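Long-range contacts in transcriptional regulator, TetR family (Agrobacterium tumefaciens, PDB 3C2B), which probably binds cis-regulatory DNA as a dimeric transcription factor of the TetR family: residues A[15-20]-A[54-59]; A[20-25]-A[67-72]; A[96-101]-A[189-194]; A[142-147]-A[163-168]. One frame throughout, in Å; residues are numbered along the deposited sequence.

In the fold
The four contacts fall into two pairs on opposite sides of the chain's centre. Interactions 1 and 2 lie in and beside the predicted DNA-binding region. Their centres are about 9 Å apart, and both use helix 15-31. They share V20, and N18 OD1 lies 3.3 Å from F69 CE1. Interactions 3 and 4 lie in the C-terminal region, with centres about 15 Å apart. F96 of helix 86-104 joins them: its CZ is 3.4 Å from A143 CB. R193 of interaction 3 pairs with E163 of the second subunit, whose counterpart in this chain belongs to interaction 4. A formic acid, probably from the crystallisation liquor, lies about 4 Å from the side chain of Y165.

Interaction 1 of 4, residues A[15-20]-A[54-59]; sequences PRQNAV and KWFGDR
W55 carries most of this contact between helix 15-31 and the end of helix 49-56. Its six-membered ring reaches R16 and V20. W55 CZ3 meets V20 CG2 at 3.5 Å and V20 CG1 at 3.9 Å. The two side chains cross at about a right angle. W55 CH2 lies 4.0 Å from R16 NE, with the guanidinium and indole planes 77° apart. The aliphatic part of R16 adds its CG, 4.1 Å from W55 CZ2. The charged end of R16 is held by the carbonyl oxygen of A45, and more weakly by that of N46. Q17 comes over one face of the indole, its CG 4.4 Å from W55 CG.

F56 is buried. Its CZ lies 4.2 Å from V20 CG1, which approaches the ring at its edge. W55 CB covers one face of the same ring, 3.5 Å above its centre. V20 is thus packed against both aromatic residues, and it also touches L41 and A45 of helix 38-45. Helix 38-45 and helix 49-56 form the predicted helix-turn-helix. Here helix 15-31 packs on the end of its second helix, as in the three-helix DNA-binding domain of TetR regulators.

Interaction 2 of 4, residues A[20-25]-A[67-72]; sequences VLDQAL and ITFQQS
L21 lies over one face of F69, with its CB 3.9 Å from the ring centroid and 21° off the ring normal. This is a CH-pi contact, offset toward the rim. L21 CD1 adds a contact to F69 CB at 3.7 Å. The two side chains run past each other in opposite directions. F69 points from helix 59-71 toward helix 15-31.

D22 comes to the ring edge. Its OD1 lies in the ring plane, 3.2 Å from F69 CE2, and the carboxylate plane is turned 69° from the ring. L25 CD2 is also at the edge, 3.6 Å from F69 CD2. The same methyl lies 3.5 Å from Q70 OE1, which is hydrogen-bonded to K73 NZ.

The helix segments cross at -100°. The contact is mainly apolar, with hydrocarbon on the face of F69. The D22 oxygen at the edge probably gains some electrostatic attraction from the positive rim of the ring.

Interaction 3 of 4, residues A[96-101]-A[189-194]; sequences FAHDLL and DFSARA
The F190 ring has L101 CB on one face, almost over its centre. CB is 3.8 Å from the centroid and 11° off the normal, a CH-pi contact. H98 CD2 lies near the ring plane at the edge, where it meets F190 CB at 3.5 Å. The H98 imidazole has the backbone between F190 and S191 over one face, with S191 N 3.8 Å above its plane. The two aromatic side chains cross at about a right angle.

Farther out, L101 CD1 touches R193 CG at 3.7 Å. The guanidinium of R193 leads away to a salt bridge with E163 of the second subunit.

The backbones come close at the two alanines. A97 CB and A194 CB are 3.5 Å apart, and A194 CB is 3.7 Å from H98 N. The axes of the two helix segments approach to 8.5 Å and cross at 131°. I172 of helix 161-173 also packs on A97 and L101. Helix 190-205 thus packs across helix 86-104 and, through R193, borders the subunit interface, consistent with the C-terminal dimerisation domain of TetR regulators.

Interaction 4 of 4, residues A[142-147]-A[163-168]; sequences RARGLI and EAYRSF
A143 sets its methyl over one face of the Y165 ring, in the helical C-terminal domain of this TetR-family protein. Helix 137-152 and helix 161-173 meet here, their segments crossing at 116°. The A143 CB is 3.6 Å from the ring centroid and 23° off the normal. This CH-pi contact is offset toward the rim at CE1, where A143 CB is 3.4 Å from Y165 CE1.

I147 crosses the Y165 side chain at about a right angle and packs at its base. I147 CD1 is 3.7 Å from Y165 CB. The other branch, I147 CG2, faces A164 CB at 4.5 Å, a looser contact. I147 and A164 both also touch F158, and F201 of helix 190-205 packs on I147.

R144 comes to the edge of the tyrosine ring, near its plane. Its NH1 is 4.2 Å from Y165 CD2, so the charge does not sit over the face that A143 covers. The R144 guanidinium also has a long, weak ion pair with D140. The Y165 hydroxyl is hydrogen-bonded to D140 OD1. That bond ties the tip of Y165 back to helix 137-152, one turn before A143. The Y165 OH itself lies 4.1 Å from A143 CB.

Interaction 1 of 4, residues A[15-20]-A[54-59]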
loop_
_atom_site.group_PDB
_atom_site.type_symbol
_atom_site.label_atom_id
_atom_site.label_comp_id
_atom_site.label_asym_id
_atom_site.label_seq_id
_atom_site.Cartn_x
_atom_site.Cartn_y
_atom_site.Cartn_z
ATOM N N PRO A 15 -7.614 -33.657 -4.230
ATOM C CA PRO A 15 -7.345 -33.670 -5.682
ATOM C C PRO A 15 -8.311 -32.827 -6.522
ATOM O O PRO A 15 -7.885 -31.911 -7.242
ATOM C CB PRO A 15 -7.494 -35.147 -6.042
ATOM C CG PRO A 15 -7.044 -35.870 -4.812
ATOM C CD PRO A 15 -7.292 -34.963 -3.621
ATOM N N ARG A 16 -9.600 -33.133 -6.410
ATOM C CA ARG A 16 -10.643 -32.420 -7.137
ATOM C C ARG A 16 -10.856 -30.988 -6.608
ATOM O O ARG A 16 -11.039 -30.039 -7.400
ATOM C CB ARG A 16 -11.947 -33.226 -7.094
ATOM C CG ARG A 16 -13.155 -32.579 -7.763
ATOM C CD ARG A 16 -12.902 -32.212 -9.224
ATOM N NE ARG A 16 -14.151 -31.927 -9.928
ATOM C CZ ARG A 16 -14.278 -31.069 -10.938
ATOM N NH1 ARG A 16 -13.232 -30.380 -11.378
ATOM N NH2 ARG A 16 -15.466 -30.891 -11.501
ATOM N N GLN A 17 -10.862 -30.843 -5.281
ATOM C CA GLN A 17 -11.077 -29.545 -4.641
ATOM C C GLN A 17 -9.964 -28.544 -5.002
ATOM O O GLN A 17 -10.238 -27.356 -5.215
ATOM C CB GLN A 17 -11.205 -29.702 -3.126
ATOM C CG GLN A 17 -12.528 -30.301 -2.658
ATOM C CD GLN A 17 -12.521 -30.602 -1.167
ATOM O OE1 GLN A 17 -12.549 -29.695 -0.326
ATOM N NE2 GLN A 17 -12.490 -31.889 -0.833
ATOM N N ASN A 18 -8.729 -29.047 -5.092
ATOM C CA ASN A 18 -7.575 -28.266 -5.545
ATOM C C ASN A 18 -7.658 -27.821 -7.023
ATOM O O ASN A 18 -7.540 -26.621 -7.311
ATOM C CB ASN A 18 -6.269 -29.004 -5.240
ATOM C CG ASN A 18 -6.044 -29.200 -3.741
ATOM O OD1 ASN A 18 -6.683 -28.549 -2.910
ATOM N ND2 ASN A 18 -5.137 -30.103 -3.394
ATOM N N ALA A 19 -7.884 -28.760 -7.944
ATOM C CA ALA A 19 -8.051 -28.420 -9.357
ATOM C C ALA A 19 -9.078 -27.296 -9.552
ATOM O O ALA A 19 -8.864 -26.388 -10.367
ATOM C CB ALA A 19 -8.450 -29.637 -10.151
ATOM N N VAL A 20 -10.177 -27.361 -8.791
ATOM C CA VAL A 20 -11.262 -26.372 -8.841
ATOM C C VAL A 20 -10.808 -24.978 -8.347
ATOM O O VAL A 20 -11.053 -23.944 -8.986
ATOM C CB VAL A 20 -12.512 -26.875 -8.035
ATOM C CG1 VAL A 20 -13.465 -25.721 -7.669
ATOM C CG2 VAL A 20 -13.267 -27.992 -8.803
ATOM N N LYS A 54 -21.477 -27.705 -1.087
ATOM C CA LYS A 54 -21.046 -28.734 -0.120
ATOM C C LYS A 54 -19.519 -28.854 0.005
ATOM O O LYS A 54 -19.017 -29.463 0.953
ATOM C CB LYS A 54 -21.735 -30.097 -0.361
ATOM C CG LYS A 54 -20.935 -31.160 -1.123
ATOM C CD LYS A 54 -21.233 -31.139 -2.618
ATOM C CE LYS A 54 -20.634 -32.340 -3.347
ATOM N NZ LYS A 54 -21.653 -33.379 -3.655
ATOM N N TRP A 55 -18.790 -28.263 -0.941
ATOM C CA TRP A 55 -17.332 -28.187 -0.847
ATOM C C TRP A 55 -16.864 -27.080 0.108
ATOM O O TRP A 55 -16.017 -27.330 0.980
ATOM C CB TRP A 55 -16.691 -27.983 -2.229
ATOM C CG TRP A 55 -16.768 -29.182 -3.163
ATOM C CD1 TRP A 55 -17.016 -30.485 -2.826
ATOM C CD2 TRP A 55 -16.557 -29.172 -4.582
ATOM N NE1 TRP A 55 -16.996 -31.283 -3.951
ATOM C CE2 TRP A 55 -16.713 -30.500 -5.040
ATOM C CE3 TRP A 55 -16.257 -28.165 -5.512
ATOM C CZ2 TRP A 55 -16.577 -30.848 -6.388
ATOM C CZ3 TRP A 55 -16.130 -28.518 -6.857
ATOM C CH2 TRP A 55 -16.288 -29.843 -7.278
ATOM N N PHE A 56 -17.424 -25.873 -0.064
ATOM C CA PHE A 56 -16.905 -24.641 0.575
ATOM C C PHE A 56 -17.949 -23.823 1.358
ATOM O O PHE A 56 -17.714 -22.646 1.660
ATOM C CB PHE A 56 -16.225 -23.704 -0.463
ATOM C CG PHE A 56 -15.420 -24.421 -1.529
ATOM C CD1 PHE A 56 -15.755 -24.273 -2.873
ATOM C CD2 PHE A 56 -14.326 -25.248 -1.188
ATOM C CE1 PHE A 56 -15.019 -24.926 -3.867
ATOM C CE2 PHE A 56 -13.587 -25.916 -2.174
ATOM C CZ PHE A 56 -13.933 -25.754 -3.516
ATOM N N GLY A 57 -19.090 -24.426 1.685
ATOM C CA GLY A 57 -20.168 -23.698 2.359
ATOM C C GLY A 57 -20.893 -22.767 1.402
ATOM O O GLY A 57 -21.607 -23.226 0.517
ATOM N N ASP A 58 -20.705 -21.460 1.575
ATOM C CA ASP A 58 -21.330 -20.451 0.710
ATOM C C ASP A 58 -20.291 -19.706 -0.142
ATOM O O ASP A 58 -19.138 -20.126 -0.229
ATOM C CB ASP A 58 -22.168 -19.467 1.548
ATOM C CG ASP A 58 -21.516 -19.123 2.885
ATOM O OD1 ASP A 58 -21.656 -19.923 3.834
ATOM O OD2 ASP A 58 -20.877 -18.052 2.996
ATOM N N ARG A 59 -20.708 -18.615 -0.779
ATOM C CA ARG A 59 -19.791 -17.739 -1.505
ATOM C C ARG A 59 -18.631 -17.317 -0.598
ATOM O O ARG A 59 -17.469 -17.488 -0.959
ATOM C CB ARG A 59 -20.553 -16.533 -2.087
ATOM C CG ARG A 59 -19.755 -15.227 -2.404
ATOM C CD ARG A 59 -18.515 -15.444 -3.285
ATOM N NE ARG A 59 -18.430 -14.574 -4.468
ATOM C CZ ARG A 59 -18.068 -13.284 -4.493
ATOM N NH1 ARG A 59 -18.023 -12.660 -5.659
ATOM N NH2 ARG A 59 -17.759 -12.605 -3.388
#

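Interaction 2 of 4, residues A[20-25]-A[67-72]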
loop_
_atom_site.group_PDB
_atom_site.type_symbol
_atom_site.label_atom_id
_atom_site.label_comp_id
_atom_site.label_asym_id
_atom_site.label_seq_id
_atom_site.Cartn_x
_atom_site.Cartn_y
_atom_site.Cartn_z
ATOM N N VAL A 20 -10.177 -27.361 -8.791
ATOM C CA VAL A 20 -11.262 -26.372 -8.841
ATOM C C VAL A 20 -10.808 -24.978 -8.347
ATOM O O VAL A 20 -11.053 -23.944 -8.986
ATOM C CB VAL A 20 -12.512 -26.875 -8.035
ATOM C CG1 VAL A 20 -13.465 -25.721 -7.669
ATOM C CG2 VAL A 20 -13.267 -27.992 -8.803
ATOM N N LEU A 21 -10.141 -24.973 -7.198
ATOM C CA LEU A 21 -9.595 -23.772 -6.622
ATOM C C LEU A 21 -8.555 -23.115 -7.543
ATOM O O LEU A 21 -8.470 -21.877 -7.589
ATOM C CB LEU A 21 -9.045 -24.067 -5.219
ATOM C CG LEU A 21 -10.118 -24.321 -4.143
ATOM C CD1 LEU A 21 -9.517 -24.855 -2.853
ATOM C CD2 LEU A 21 -11.025 -23.093 -3.876
ATOM N N ASP A 22 -7.786 -23.926 -8.276
ATOM C CA ASP A 22 -6.901 -23.414 -9.331
ATOM C C ASP A 22 -7.642 -22.664 -10.447
ATOM O O ASP A 22 -7.141 -21.669 -10.966
ATOM C CB ASP A 22 -6.038 -24.522 -9.934
ATOM C CG ASP A 22 -4.734 -24.746 -9.169
ATOM O OD1 ASP A 22 -4.265 -23.859 -8.410
ATOM O OD2 ASP A 22 -4.162 -25.847 -9.349
ATOM N N GLN A 23 -8.825 -23.138 -10.817
ATOM C CA GLN A 23 -9.654 -22.424 -11.788
ATOM C C GLN A 23 -10.160 -21.095 -11.236
ATOM O O GLN A 23 -10.252 -20.092 -11.968
ATOM C CB GLN A 23 -10.838 -23.282 -12.243
ATOM C CG GLN A 23 -10.489 -24.370 -13.267
ATOM C CD GLN A 23 -9.481 -23.910 -14.315
ATOM O OE1 GLN A 23 -8.480 -24.585 -14.549
ATOM N NE2 GLN A 23 -9.738 -22.756 -14.941
ATOM N N ALA A 24 -10.477 -21.098 -9.940
ATOM C CA ALA A 24 -11.044 -19.928 -9.272
ATOM C C ALA A 24 -9.987 -18.827 -9.095
ATOM O O ALA A 24 -10.271 -17.642 -9.325
ATOM C CB ALA A 24 -11.694 -20.319 -7.944
ATOM N N LEU A 25 -8.780 -19.235 -8.703
ATOM C CA LEU A 25 -7.595 -18.366 -8.687
ATOM C C LEU A 25 -7.322 -17.767 -10.075
ATOM O O LEU A 25 -7.103 -16.562 -10.188
ATOM C CB LEU A 25 -6.362 -19.132 -8.177
ATOM C CG LEU A 25 -6.084 -19.178 -6.663
ATOM C CD1 LEU A 25 -7.356 -19.195 -5.803
ATOM C CD2 LEU A 25 -5.130 -20.316 -6.274
ATOM N N ILE A 67 -8.156 -18.311 -0.546
ATOM C CA ILE A 67 -7.092 -17.659 0.236
ATOM C C ILE A 67 -6.222 -18.690 1.002
ATOM O O ILE A 67 -4.993 -18.595 0.963
ATOM C CB ILE A 67 -7.653 -16.581 1.207
ATOM C CG1 ILE A 67 -8.253 -15.413 0.408
ATOM C CG2 ILE A 67 -6.569 -16.090 2.194
ATOM C CD1 ILE A 67 -8.913 -14.302 1.240
ATOM N N THR A 68 -6.844 -19.666 1.681
ATOM C CA THR A 68 -6.063 -20.643 2.458
ATOM C C THR A 68 -5.445 -21.755 1.596
ATOM O O THR A 68 -4.458 -22.368 2.009
ATOM C CB THR A 68 -6.841 -21.229 3.652
ATOM O OG1 THR A 68 -7.872 -22.102 3.182
ATOM C CG2 THR A 68 -7.448 -20.113 4.495
ATOM N N PHE A 69 -6.027 -22.022 0.426
ATOM C CA PHE A 69 -5.436 -22.927 -0.581
ATOM C C PHE A 69 -4.156 -22.299 -1.132
ATOM O O PHE A 69 -3.144 -22.979 -1.263
ATOM C CB PHE A 69 -6.445 -23.189 -1.726
ATOM C CG PHE A 69 -5.867 -23.895 -2.943
ATOM C CD1 PHE A 69 -5.548 -25.257 -2.905
ATOM C CD2 PHE A 69 -5.685 -23.205 -4.147
ATOM C CE1 PHE A 69 -5.026 -25.912 -4.041
ATOM C CE2 PHE A 69 -5.168 -23.864 -5.291
ATOM C CZ PHE A 69 -4.845 -25.214 -5.237
ATOM N N GLN A 70 -4.201 -20.999 -1.442
ATOM C CA GLN A 70 -3.022 -20.335 -1.972
ATOM C C GLN A 70 -1.913 -20.216 -0.921
ATOM O O GLN A 70 -0.766 -20.605 -1.174
ATOM C CB GLN A 70 -3.371 -18.979 -2.564
ATOM C CG GLN A 70 -2.162 -18.181 -3.038
ATOM C CD GLN A 70 -1.502 -18.732 -4.312
ATOM O OE1 GLN A 70 -1.933 -19.735 -4.886
ATOM N NE2 GLN A 70 -0.447 -18.052 -4.757
ATOM N N GLN A 71 -2.280 -19.691 0.250
ATOM C CA GLN A 71 -1.390 -19.580 1.415
ATOM C C GLN A 71 -0.616 -20.886 1.664
ATOM O O GLN A 71 0.473 -20.848 2.231
ATOM C CB GLN A 71 -2.162 -19.104 2.683
ATOM C CG GLN A 71 -2.528 -17.574 2.662
ATOM C CD GLN A 71 -3.322 -17.025 3.883
ATOM O OE1 GLN A 71 -3.738 -17.756 4.771
ATOM N NE2 GLN A 71 -3.553 -15.732 3.886
ATOM N N SER A 72 -1.168 -22.019 1.202
ATOM C CA SER A 72 -0.549 -23.360 1.322
ATOM C C SER A 72 0.606 -23.641 0.362
ATOM O O SER A 72 1.456 -24.485 0.645
ATOM C CB SER A 72 -1.592 -24.471 1.094
ATOM O OG SER A 72 -2.500 -24.558 2.168
#

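Interaction 3 of 4, residues A[96-101]-A[189-194]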
loop_
_atom_site.group_PDB
_atom_site.type_symbol
_atom_site.label_atom_id
_atom_site.label_comp_id
_atom_site.label_asym_id
_atom_site.label_seq_id
_atom_site.Cartn_x
_atom_site.Cartn_y
_atom_site.Cartn_z
ATOM N N PHE A 96 16.239 -10.902 0.973
ATOM C CA PHE A 96 14.947 -10.704 1.559
ATOM C C PHE A 96 14.125 -9.588 0.829
ATOM O O PHE A 96 12.978 -9.798 0.398
ATOM C CB PHE A 96 15.061 -10.369 3.047
ATOM C CG PHE A 96 13.751 -10.024 3.621
ATOM C CD1 PHE A 96 12.880 -11.049 4.039
ATOM C CD2 PHE A 96 13.321 -8.685 3.656
ATOM C CE1 PHE A 96 11.601 -10.755 4.523
ATOM C CE2 PHE A 96 12.012 -8.372 4.138
ATOM C CZ PHE A 96 11.151 -9.426 4.558
ATOM N N ALA A 97 14.707 -8.397 0.718
ATOM C CA ALA A 97 13.961 -7.253 0.145
ATOM C C ALA A 97 13.430 -7.571 -1.255
ATOM O O ALA A 97 12.280 -7.269 -1.569
ATOM C CB ALA A 97 14.839 -6.012 0.145
ATOM N N HIS A 98 14.268 -8.205 -2.077
ATOM C CA HIS A 98 13.924 -8.577 -3.443
ATOM C C HIS A 98 12.821 -9.661 -3.454
ATOM O O HIS A 98 11.850 -9.557 -4.216
ATOM C CB HIS A 98 15.235 -9.068 -4.133
ATOM C CG HIS A 98 15.174 -9.169 -5.632
ATOM N ND1 HIS A 98 16.322 -9.183 -6.413
ATOM C CD2 HIS A 98 14.134 -9.320 -6.496
ATOM C CE1 HIS A 98 15.986 -9.333 -7.688
ATOM N NE2 HIS A 98 14.667 -9.397 -7.764
ATOM N N ASP A 99 12.984 -10.703 -2.616
ATOM C CA ASP A 99 11.917 -11.686 -2.365
ATOM C C ASP A 99 10.578 -11.018 -1.936
ATOM O O ASP A 99 9.527 -11.376 -2.426
ATOM C CB ASP A 99 12.338 -12.659 -1.265
ATOM C CG ASP A 99 13.447 -13.590 -1.685
ATOM O OD1 ASP A 99 13.778 -13.679 -2.890
ATOM O OD2 ASP A 99 13.987 -14.278 -0.789
ATOM N N LEU A 100 10.619 -10.075 -1.021
ATOM C CA LEU A 100 9.391 -9.328 -0.617
ATOM C C LEU A 100 8.676 -8.660 -1.823
ATOM O O LEU A 100 7.475 -8.865 -2.054
ATOM C CB LEU A 100 9.693 -8.291 0.477
ATOM C CG LEU A 100 8.474 -7.403 0.915
ATOM C CD1 LEU A 100 7.246 -8.256 1.346
ATOM C CD2 LEU A 100 8.867 -6.446 2.083
ATOM N N LEU A 101 9.442 -7.895 -2.595
ATOM C CA LEU A 101 8.921 -7.192 -3.750
ATOM C C LEU A 101 8.269 -8.176 -4.738
ATOM O O LEU A 101 7.154 -7.968 -5.223
ATOM C CB LEU A 101 10.063 -6.412 -4.396
ATOM C CG LEU A 101 10.437 -5.175 -3.577
ATOM C CD1 LEU A 101 11.851 -4.675 -3.975
ATOM C CD2 LEU A 101 9.317 -4.042 -3.591
ATOM N N ASP A 189 13.134 -3.285 -11.619
ATOM C CA ASP A 189 14.394 -2.934 -10.955
ATOM C C ASP A 189 14.384 -3.333 -9.467
ATOM O O ASP A 189 14.880 -2.591 -8.612
ATOM C CB ASP A 189 14.736 -1.439 -11.157
ATOM C CG ASP A 189 13.891 -0.500 -10.266
ATOM O OD1 ASP A 189 12.695 -0.803 -9.966
ATOM O OD2 ASP A 189 14.455 0.547 -9.854
ATOM N N PHE A 190 13.849 -4.519 -9.174
ATOM C CA PHE A 190 13.766 -4.981 -7.794
ATOM C C PHE A 190 15.125 -5.107 -7.147
ATOM O O PHE A 190 15.282 -4.852 -5.963
ATOM C CB PHE A 190 12.943 -6.261 -7.658
ATOM C CG PHE A 190 11.455 -6.063 -7.904
ATOM C CD1 PHE A 190 10.902 -4.779 -7.962
ATOM C CD2 PHE A 190 10.608 -7.155 -8.055
ATOM C CE1 PHE A 190 9.512 -4.564 -8.154
ATOM C CE2 PHE A 190 9.206 -6.947 -8.255
ATOM C CZ PHE A 190 8.675 -5.632 -8.298
ATOM N N SER A 191 16.100 -5.533 -7.938
ATOM C CA SER A 191 17.456 -5.671 -7.480
ATOM C C SER A 191 18.020 -4.362 -6.954
ATOM O O SER A 191 18.630 -4.329 -5.884
ATOM C CB SER A 191 18.327 -6.101 -8.655
ATOM O OG SER A 191 19.266 -6.990 -8.165
ATOM N N ALA A 192 17.878 -3.297 -7.738
ATOM C CA ALA A 192 18.381 -1.976 -7.348
ATOM C C ALA A 192 17.597 -1.453 -6.150
ATOM O O ALA A 192 18.165 -0.866 -5.237
ATOM C CB ALA A 192 18.285 -0.982 -8.514
ATOM N N ARG A 193 16.294 -1.682 -6.134
ATOM C CA ARG A 193 15.473 -1.245 -5.019
ATOM C C ARG A 193 15.874 -1.909 -3.712
ATOM O O ARG A 193 15.948 -1.254 -2.673
ATOM C CB ARG A 193 13.974 -1.458 -5.323
ATOM C CG ARG A 193 13.043 -1.130 -4.131
ATOM C CD ARG A 193 13.402 0.267 -3.502
ATOM N NE ARG A 193 13.340 1.300 -4.540
ATOM C CZ ARG A 193 13.929 2.495 -4.484
ATOM N NH1 ARG A 193 13.790 3.341 -5.500
ATOM N NH2 ARG A 193 14.665 2.852 -3.429
ATOM N N ALA A 194 16.129 -3.225 -3.756
ATOM C CA ALA A 194 16.581 -3.952 -2.560
ATOM C C ALA A 194 17.921 -3.474 -1.959
ATOM O O ALA A 194 18.032 -3.352 -0.730
ATOM C CB ALA A 194 16.641 -5.469 -2.840
#

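Interaction 4 of 4, residues A[142-147]-A[163-168]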
loop_
_atom_site.group_PDB
_atom_site.type_symbol
_atom_site.label_atom_id
_atom_site.label_comp_id
_atom_site.label_asym_id
_atom_site.label_seq_id
_atom_site.Cartn_x
_atom_site.Cartn_y
_atom_site.Cartn_z
ATOM N N ARG A 142 10.707 -14.624 8.477
ATOM C CA ARG A 142 12.000 -14.474 7.813
ATOM C C ARG A 142 12.678 -13.168 8.277
ATOM O O ARG A 142 13.774 -13.195 8.811
ATOM C CB ARG A 142 11.818 -14.452 6.294
ATOM C CG ARG A 142 12.965 -14.990 5.481
ATOM C CD ARG A 142 14.232 -14.197 5.699
ATOM N NE ARG A 142 15.357 -15.063 6.079
ATOM C CZ ARG A 142 16.326 -15.476 5.265
ATOM N NH1 ARG A 142 17.296 -16.254 5.726
ATOM N NH2 ARG A 142 16.320 -15.125 3.992
ATOM N N ALA A 143 11.978 -12.053 8.123
ATOM C CA ALA A 143 12.515 -10.746 8.362
ATOM C C ALA A 143 12.950 -10.555 9.813
ATOM O O ALA A 143 14.056 -10.073 10.053
ATOM C CB ALA A 143 11.511 -9.675 7.928
ATOM N N ARG A 144 12.105 -10.991 10.756
ATOM C CA ARG A 144 12.401 -10.894 12.192
ATOM C C ARG A 144 13.577 -11.778 12.559
ATOM O O ARG A 144 14.416 -11.376 13.360
ATOM C CB ARG A 144 11.209 -11.320 13.055
ATOM C CG ARG A 144 9.925 -10.571 12.809
ATOM C CD ARG A 144 8.909 -11.005 13.884
ATOM N NE ARG A 144 7.639 -11.427 13.301
ATOM C CZ ARG A 144 6.628 -10.615 12.984
ATOM N NH1 ARG A 144 6.690 -9.298 13.184
ATOM N NH2 ARG A 144 5.542 -11.139 12.454
ATOM N N GLY A 145 13.601 -12.983 11.989
ATOM C CA GLY A 145 14.728 -13.921 12.155
ATOM C C GLY A 145 16.060 -13.295 11.757
ATOM O O GLY A 145 17.030 -13.325 12.502
ATOM N N LEU A 146 16.079 -12.686 10.588
ATOM C CA LEU A 146 17.217 -11.920 10.072
ATOM C C LEU A 146 17.625 -10.717 10.940
ATOM O O LEU A 146 18.792 -10.499 11.209
ATOM C CB LEU A 146 16.827 -11.414 8.697
ATOM C CG LEU A 146 17.779 -11.591 7.542
ATOM C CD1 LEU A 146 18.537 -12.900 7.645
ATOM C CD2 LEU A 146 16.982 -11.493 6.219
ATOM N N ILE A 147 16.640 -9.936 11.368
ATOM C CA ILE A 147 16.855 -8.761 12.163
ATOM C C ILE A 147 17.377 -9.174 13.537
ATOM O O ILE A 147 18.288 -8.539 14.080
ATOM C CB ILE A 147 15.556 -7.917 12.228
ATOM C CG1 ILE A 147 15.219 -7.355 10.827
ATOM C CG2 ILE A 147 15.678 -6.757 13.215
ATOM C CD1 ILE A 147 13.967 -6.409 10.815
ATOM N N GLU A 163 9.489 -2.238 15.012
ATOM C CA GLU A 163 9.632 -0.923 14.458
ATOM C C GLU A 163 10.783 -0.891 13.435
ATOM O O GLU A 163 10.669 -0.274 12.385
ATOM C CB GLU A 163 9.855 0.034 15.621
ATOM C CG GLU A 163 9.964 1.470 15.291
ATOM C CD GLU A 163 8.682 2.145 14.812
ATOM O OE1 GLU A 163 7.555 1.677 15.084
ATOM O OE2 GLU A 163 8.832 3.201 14.178
ATOM N N ALA A 164 11.867 -1.599 13.739
ATOM C CA ALA A 164 12.934 -1.784 12.778
ATOM C C ALA A 164 12.400 -2.481 11.548
ATOM O O ALA A 164 12.728 -2.081 10.456
ATOM C CB ALA A 164 14.092 -2.575 13.370
ATOM N N TYR A 165 11.598 -3.534 11.720
ATOM C CA TYR A 165 10.998 -4.234 10.547
ATOM C C TYR A 165 10.004 -3.339 9.811
ATOM O O TYR A 165 9.990 -3.273 8.563
ATOM C CB TYR A 165 10.373 -5.593 10.943
ATOM C CG TYR A 165 9.682 -6.350 9.793
ATOM C CD1 TYR A 165 10.173 -6.268 8.474
ATOM C CD2 TYR A 165 8.576 -7.176 10.029
ATOM C CE1 TYR A 165 9.569 -6.939 7.417
ATOM C CE2 TYR A 165 7.967 -7.894 8.942
ATOM C CZ TYR A 165 8.493 -7.766 7.654
ATOM O OH TYR A 165 7.907 -8.402 6.567
ATOM N N ARG A 166 9.194 -2.613 10.580
ATOM C CA ARG A 166 8.291 -1.598 10.027
ATOM C C ARG A 166 8.993 -0.612 9.064
ATOM O O ARG A 166 8.504 -0.386 7.899
ATOM C CB ARG A 166 7.476 -0.874 11.161
ATOM C CG ARG A 166 6.356 0.015 10.607
ATOM C CD ARG A 166 5.648 0.896 11.684
ATOM N NE ARG A 166 4.575 1.691 11.094
ATOM C CZ ARG A 166 4.748 2.804 10.362
ATOM N NH1 ARG A 166 5.955 3.299 10.141
ATOM N NH2 ARG A 166 3.713 3.422 9.836
ATOM N N SER A 167 10.106 -0.041 9.534
ATOM C CA SER A 167 10.923 0.872 8.751
ATOM C C SER A 167 11.477 0.182 7.500
ATOM O O SER A 167 11.374 0.717 6.417
ATOM C CB SER A 167 12.104 1.399 9.565
ATOM O OG SER A 167 11.672 2.260 10.616
ATOM N N PHE A 168 12.042 -1.002 7.655
ATOM C CA PHE A 168 12.614 -1.756 6.546
ATOM C C PHE A 168 11.560 -2.024 5.503
ATOM O O PHE A 168 11.792 -1.826 4.300
ATOM C CB PHE A 168 13.178 -3.079 7.069
ATOM C CG PHE A 168 14.070 -3.820 6.098
ATOM C CD1 PHE A 168 14.844 -3.145 5.141
ATOM C CD2 PHE A 168 14.145 -5.210 6.148
ATOM C CE1 PHE A 168 15.696 -3.859 4.282
ATOM C CE2 PHE A 168 15.016 -5.919 5.299
ATOM C CZ PHE A 168 15.784 -5.231 4.358
#